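Local coordinates for protein SusD homolog (Bacteroides thetaiotaomicron VPI-5482, PDB 3IHV) that probably binds glycans at the cell surface as an outer-membrane SusD-family lipoprotein, helping to deliver them to a partner TonB-dependent transporter, at residues Ala83-Ile88 with Asn137-Thr142; Ala152-Ser157 with Asp524-Phe529. All coordinates share one frame; numbering follows the deposited sequence.

Contact 1 of 2, residues Ala83-Ile88 with Asn137-Thr142. With EDO (1,2-ethanediol), chain K.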
loop_
_atom_site.group_PDB
_atom_site.type_symbol
_atom_site.label_atom_id
_atom_site.label_comp_id
_atom_site.label_asym_id
_atom_site.label_seq_id
_atom_site.Cartn_x
_atom_site.Cartn_y
_atom_site.Cartn_z
ATOM N N ALA A 83 1.033 -12.484 -11.239
ATOM C CA ALA A 83 1.947 -12.497 -10.098
ATOM C C ALA A 83 1.235 -12.890 -8.805
ATOM O O ALA A 83 1.765 -13.661 -7.980
ATOM C CB ALA A 83 2.663 -11.118 -9.934
ATOM N N LEU A 84 0.018 -12.385 -8.599
ATOM C CA LEU A 84 -0.749 -12.755 -7.403
ATOM C C LEU A 84 -0.998 -14.238 -7.406
ATOM O O LEU A 84 -0.826 -14.921 -6.380
ATOM C CB LEU A 84 -2.071 -11.952 -7.339
ATOM C CG LEU A 84 -1.856 -10.470 -6.955
ATOM C CD1 LEU A 84 -3.067 -9.509 -7.324
ATOM C CD2 LEU A 84 -1.510 -10.361 -5.412
ATOM N N TYR A 85 -1.440 -14.767 -8.547
ATOM C CA TYR A 85 -1.685 -16.214 -8.638
ATOM C C TYR A 85 -0.414 -17.043 -8.471
ATOM O O TYR A 85 -0.454 -18.159 -7.961
ATOM C CB TYR A 85 -2.500 -16.569 -9.899
ATOM C CG TYR A 85 -3.991 -16.331 -9.661
ATOM C CD1 TYR A 85 -4.709 -17.172 -8.801
ATOM C CD2 TYR A 85 -4.664 -15.266 -10.228
ATOM C CE1 TYR A 85 -6.043 -16.952 -8.510
ATOM C CE2 TYR A 85 -6.015 -15.036 -9.949
ATOM C CZ TYR A 85 -6.697 -15.892 -9.115
ATOM O OH TYR A 85 -8.029 -15.700 -8.838
ATOM N N THR A 86 0.732 -16.490 -8.861
ATOM C CA THR A 86 2.006 -17.166 -8.631
ATOM C C THR A 86 2.280 -17.212 -7.120
ATOM O O THR A 86 2.720 -18.232 -6.584
ATOM C CB THR A 86 3.137 -16.460 -9.389
ATOM O OG1 THR A 86 2.963 -16.664 -10.807
ATOM C CG2 THR A 86 4.497 -16.998 -8.988
ATOM N N GLY A 87 2.062 -16.087 -6.451
ATOM C CA GLY A 87 2.214 -16.025 -5.001
ATOM C C GLY A 87 1.361 -17.079 -4.339
ATOM O O GLY A 87 1.830 -17.803 -3.451
ATOM N N ILE A 88 0.104 -17.160 -4.772
ATOM C CA ILE A 88 -0.869 -18.145 -4.261
ATOM C C ILE A 88 -0.392 -19.562 -4.519
ATOM O O ILE A 88 -0.480 -20.401 -3.610
ATOM C CB ILE A 88 -2.268 -17.849 -4.833
ATOM C CG1 ILE A 88 -2.787 -16.548 -4.218
ATOM C CG2 ILE A 88 -3.280 -19.001 -4.573
ATOM C CD1 ILE A 88 -3.958 -15.847 -4.945
ATOM N N ASN A 137 -14.065 -10.259 -8.873
ATOM C CA ASN A 137 -14.613 -11.562 -9.215
ATOM C C ASN A 137 -13.473 -12.469 -9.667
ATOM O O ASN A 137 -13.105 -12.481 -10.842
ATOM C CB ASN A 137 -15.610 -11.309 -10.325
ATOM C CG ASN A 137 -16.725 -10.428 -9.851
ATOM O OD1 ASN A 137 -17.541 -10.880 -9.062
ATOM N ND2 ASN A 137 -16.723 -9.140 -10.243
ATOM N N VAL A 138 -12.964 -13.246 -8.712
ATOM C CA VAL A 138 -11.730 -13.960 -8.931
ATOM C C VAL A 138 -11.917 -15.456 -8.635
ATOM O O VAL A 138 -12.937 -15.889 -8.064
ATOM C CB VAL A 138 -10.590 -13.324 -8.102
ATOM C CG1 VAL A 138 -10.408 -11.750 -8.468
ATOM C CG2 VAL A 138 -10.748 -13.613 -6.602
ATOM N N VAL A 139 -10.939 -16.219 -9.080
ATOM C CA VAL A 139 -10.920 -17.664 -8.874
ATOM C C VAL A 139 -10.229 -18.014 -7.559
ATOM O O VAL A 139 -9.112 -17.527 -7.259
ATOM C CB VAL A 139 -10.151 -18.405 -10.011
ATOM C CG1 VAL A 139 -10.182 -19.920 -9.781
ATOM C CG2 VAL A 139 -10.720 -18.091 -11.366
ATOM N N LEU A 140 -10.887 -18.885 -6.793
ATOM C CA LEU A 140 -10.257 -19.498 -5.620
ATOM C C LEU A 140 -9.454 -20.685 -6.153
ATOM O O LEU A 140 -10.018 -21.755 -6.425
ATOM C CB LEU A 140 -11.275 -19.977 -4.593
ATOM C CG LEU A 140 -11.899 -18.894 -3.726
ATOM C CD1 LEU A 140 -13.072 -19.386 -2.873
ATOM C CD2 LEU A 140 -10.802 -18.291 -2.848
HETATM N N MSE A 141 -8.140 -20.488 -6.304
HETATM C CA MSE A 141 -7.204 -21.489 -6.800
HETATM C C MSE A 141 -6.614 -22.166 -5.573
HETATM O O MSE A 141 -5.540 -21.779 -5.074
HETATM C CB MSE A 141 -6.121 -20.809 -7.652
HETATM C CG MSE A 141 -5.369 -21.712 -8.534
HETATM SE SE MSE A 141 -6.438 -22.390 -10.032
HETATM C CE MSE A 141 -6.634 -20.809 -11.049
ATOM N N THR A 142 -7.317 -23.187 -5.102
ATOM C CA THR A 142 -7.025 -23.732 -3.778
ATOM C C THR A 142 -5.953 -24.763 -3.637
ATOM O O THR A 142 -5.642 -25.183 -2.507
ATOM C CB THR A 142 -8.298 -24.235 -3.139
ATOM O OG1 THR A 142 -8.931 -25.155 -4.025
ATOM C CG2 THR A 142 -9.220 -23.046 -2.861
HETATM C C1 EDO K . 0.743 -20.710 -11.837
HETATM O O1 EDO K . 0.156 -19.539 -11.271
HETATM C C2 EDO K . 2.140 -20.888 -11.281
HETATM O O2 EDO K . 2.910 -19.691 -11.446
#
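In the helical N-terminal part of this SusD-family fold, which belongs to the TPR clan, helix 75-101 packs against the loop that follows helix 107-135, and Tyr85 reaches from the helix to the backbone of Val139. CG of Tyr85 is turned roughly away from its carbonyl carbon (chi1 -81°), and the ring continues outward until the hydroxyl meets the loop. There OH donates to Val139 O at 2.6 Å. The bond lies in the carbonyl plane on a lone pair, with a C=O...donor angle of 119°, and the same oxygen sits at the ring edge, in plane. One short bond thus ties a helix side chain to the backbone of the loop. Val138 CB and Val139 CB each stand 3.6 Å from Tyr85 OH. Farther back along the ring, Met141, a selenomethionine, crosses the tyrosine at about a right angle and brings CB to within 4.0 Å of Tyr85 CE1. Neighbouring elements pack against the same residues: Leu131 of helix 107-135 touches Leu84, Tyr85 and Ile88, while Trp81 meets the Tyr85 ring with the two planes inclined at about 60°. The Met141 backbone is gripped at both polar atoms, its N by Tyr128 OH and its O by Asn92 ND2. On the helix, Thr86 OG1 is hydrogen-bonded to a 1,2-ethanediol, probably from the crystallisation liquor, at 3.1 Å from its O2, and also to Ala82 O. One turn after Tyr85, Ile88 points toward the loop and lays its CG2 3.6 Å from Met141 O.

Contact 2 of 2, residues Ala152-Ser157 with Asp524-Phe529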
loop_
_atom_site.group_PDB
_atom_site.type_symbol
_atom_site.label_atom_id
_atom_site.label_comp_id
_atom_site.label_asym_id
_atom_site.label_seq_id
_atom_site.Cartn_x
_atom_site.Cartn_y
_atom_site.Cartn_z
ATOM N N ALA A 152 -10.997 -24.226 -18.867
ATOM C CA ALA A 152 -12.435 -24.244 -19.079
ATOM C C ALA A 152 -13.150 -24.619 -17.776
ATOM O O ALA A 152 -14.357 -24.417 -17.657
ATOM C CB ALA A 152 -12.825 -25.196 -20.228
ATOM N N THR A 153 -12.403 -25.192 -16.824
ATOM C CA THR A 153 -12.946 -25.595 -15.525
ATOM C C THR A 153 -12.959 -24.479 -14.478
ATOM O O THR A 153 -13.603 -24.627 -13.449
ATOM C CB THR A 153 -12.166 -26.783 -14.922
ATOM O OG1 THR A 153 -10.846 -26.330 -14.548
ATOM C CG2 THR A 153 -12.209 -28.036 -15.860
ATOM N N TYR A 154 -12.278 -23.362 -14.752
ATOM C CA TYR A 154 -12.185 -22.257 -13.804
ATOM C C TYR A 154 -13.434 -21.410 -13.738
ATOM O O TYR A 154 -13.989 -21.029 -14.743
ATOM C CB TYR A 154 -11.009 -21.342 -14.114
ATOM C CG TYR A 154 -9.656 -21.991 -13.996
ATOM C CD1 TYR A 154 -9.440 -23.069 -13.134
ATOM C CD2 TYR A 154 -8.579 -21.488 -14.699
ATOM C CE1 TYR A 154 -8.179 -23.635 -13.012
ATOM C CE2 TYR A 154 -7.315 -22.037 -14.572
ATOM C CZ TYR A 154 -7.127 -23.107 -13.743
ATOM O OH TYR A 154 -5.882 -23.638 -13.628
ATOM N N VAL A 155 -13.861 -21.136 -12.517
ATOM C CA VAL A 155 -15.013 -20.291 -12.296
ATOM C C VAL A 155 -14.672 -19.254 -11.242
ATOM O O VAL A 155 -13.878 -19.507 -10.308
ATOM C CB VAL A 155 -16.260 -21.071 -11.858
ATOM C CG1 VAL A 155 -16.708 -22.034 -12.960
ATOM C CG2 VAL A 155 -16.024 -21.803 -10.556
ATOM N N GLN A 156 -15.254 -18.082 -11.412
ATOM C CA GLN A 156 -15.090 -16.996 -10.469
ATOM C C GLN A 156 -15.957 -17.268 -9.257
ATOM O O GLN A 156 -17.085 -17.719 -9.405
ATOM C CB GLN A 156 -15.509 -15.698 -11.153
ATOM C CG GLN A 156 -14.486 -15.244 -12.178
ATOM C CD GLN A 156 -15.101 -14.338 -13.224
ATOM O OE1 GLN A 156 -16.041 -14.730 -13.930
ATOM N NE2 GLN A 156 -14.570 -13.117 -13.338
ATOM N N SER A 157 -15.423 -17.023 -8.064
ATOM C CA SER A 157 -16.195 -17.181 -6.831
ATOM C C SER A 157 -16.849 -15.860 -6.429
ATOM O O SER A 157 -16.347 -14.800 -6.748
ATOM C CB SER A 157 -15.289 -17.669 -5.688
ATOM O OG SER A 157 -15.096 -19.078 -5.811
ATOM N N ASP A 524 -10.065 -14.739 -22.433
ATOM C CA ASP A 524 -9.938 -15.532 -23.639
ATOM C C ASP A 524 -9.658 -17.021 -23.396
ATOM O O ASP A 524 -9.975 -17.840 -24.250
ATOM C CB ASP A 524 -8.835 -14.964 -24.548
ATOM C CG ASP A 524 -9.209 -13.608 -25.164
ATOM O OD1 ASP A 524 -10.377 -13.205 -25.129
ATOM O OD2 ASP A 524 -8.321 -12.945 -25.697
ATOM N N LEU A 525 -9.022 -17.348 -22.283
ATOM C CA LEU A 525 -8.688 -18.733 -21.962
ATOM C C LEU A 525 -9.708 -19.445 -21.070
ATOM O O LEU A 525 -9.702 -20.657 -21.036
ATOM C CB LEU A 525 -7.339 -18.792 -21.263
ATOM C CG LEU A 525 -6.113 -18.475 -22.120
ATOM C CD1 LEU A 525 -4.916 -18.258 -21.205
ATOM C CD2 LEU A 525 -5.877 -19.578 -23.114
ATOM N N CYS A 526 -10.576 -18.702 -20.387
ATOM C CA CYS A 526 -11.493 -19.269 -19.390
ATOM C C CYS A 526 -12.932 -18.963 -19.830
ATOM O O CYS A 526 -13.476 -17.893 -19.533
ATOM C CB CYS A 526 -11.182 -18.649 -18.043
ATOM S SG CYS A 526 -9.473 -18.946 -17.480
ATOM N N ILE A 527 -13.508 -19.896 -20.559
ATOM C CA ILE A 527 -14.808 -19.732 -21.175
ATOM C C ILE A 527 -15.952 -19.451 -20.187
ATOM O O ILE A 527 -16.967 -18.906 -20.607
ATOM C CB ILE A 527 -15.132 -20.948 -22.071
ATOM C CG1 ILE A 527 -16.211 -20.623 -23.113
ATOM C CG2 ILE A 527 -15.494 -22.166 -21.191
ATOM C CD1 ILE A 527 -16.327 -21.698 -24.234
ATOM N N GLN A 528 -15.808 -19.790 -18.907
ATOM C CA GLN A 528 -16.892 -19.517 -17.938
ATOM C C GLN A 528 -16.771 -18.133 -17.294
ATOM O O GLN A 528 -17.652 -17.743 -16.539
ATOM C CB GLN A 528 -16.915 -20.560 -16.820
ATOM C CG GLN A 528 -17.123 -21.988 -17.345
ATOM C CD GLN A 528 -17.488 -22.937 -16.230
ATOM O OE1 GLN A 528 -18.563 -22.818 -15.644
ATOM N NE2 GLN A 528 -16.605 -23.898 -15.937
ATOM N N PHE A 529 -15.692 -17.397 -17.555
ATOM C CA PHE A 529 -15.526 -16.086 -16.910
ATOM C C PHE A 529 -16.464 -15.051 -17.481
ATOM O O PHE A 529 -16.799 -15.101 -18.665
ATOM C CB PHE A 529 -14.113 -15.542 -17.156
ATOM C CG PHE A 529 -13.051 -16.073 -16.243
ATOM C CD1 PHE A 529 -13.267 -17.179 -15.412
ATOM C CD2 PHE A 529 -11.781 -15.475 -16.254
ATOM C CE1 PHE A 529 -12.271 -17.652 -14.619
ATOM C CE2 PHE A 529 -10.772 -15.956 -15.431
ATOM C CZ PHE A 529 -11.028 -17.059 -14.626
HETATM O O HOH W 1 -16.004 -25.654 -13.415
HETATM O O HOH W 2 -13.570 -21.023 -17.445
HETATM O O HOH W 3 -16.981 -17.564 -13.666
#
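With CG of Gln156 (chi1 -73°) and CG of Phe529 (chi1 -82°) each anti to its own carbonyl carbon, the glutamine lies over one ring face in a CH-pi contact, where a loop of the helical N-terminal part meets the type I beta turn Cys526-Phe529. Gln156 CG stands 4.3 Å from the Phe529 ring centroid, offset toward the rim, and its amide stacks 26° from the ring plane. Cys526 CB occupies the opposite face, over the centre. Gln156 OE1 accepts from Asn530 N and from a water that also binds Gln156 N and Gln528 O, while NE2 donates to Asn137 O. An alanine here would probably take away the packing of CG and the amide on that ring face and leave Asn530 N and Asn137 O without their amide partner. Cys526 SG makes a sulfur-aromatic contact at the edge of the Tyr154 ring, 3.9 Å from Tyr154 CD2. Two more waters bridge the segments, one from Thr153 O to Gln528 NE2, the other from Tyr154 O to Gln528 N. Val155 CG1 lies 3.4 Å from Gln528 OE1, and Gln528 NE2 donates a nearly straight bond to Ala152 O at 2.9 Å.

In the fold
Contact 1 is buried and contact 2 lies at the surface, their centres about 13 Å apart. Contact 1 joins a helix and a loop of the N-terminal region through a tyrosine hydroxyl and aliphatic packing; contact 2 joins positions 367 residues apart and relies more on two glutamine amides and bridging waters. They adjoin directly, since loops 137-142 and 152-157, which flank helix 144-147, run side by side: Val138 O lies 2.7 Å from Ser157 N, a probable hydrogen bond. Apolar packing continues between them, with Val139 CG2 3.4 Å from Phe529 CZ and Met141 CE 3.6 Å from Tyr154 CZ. The C-terminal turn thereby reaches the loop held by helix 75-101.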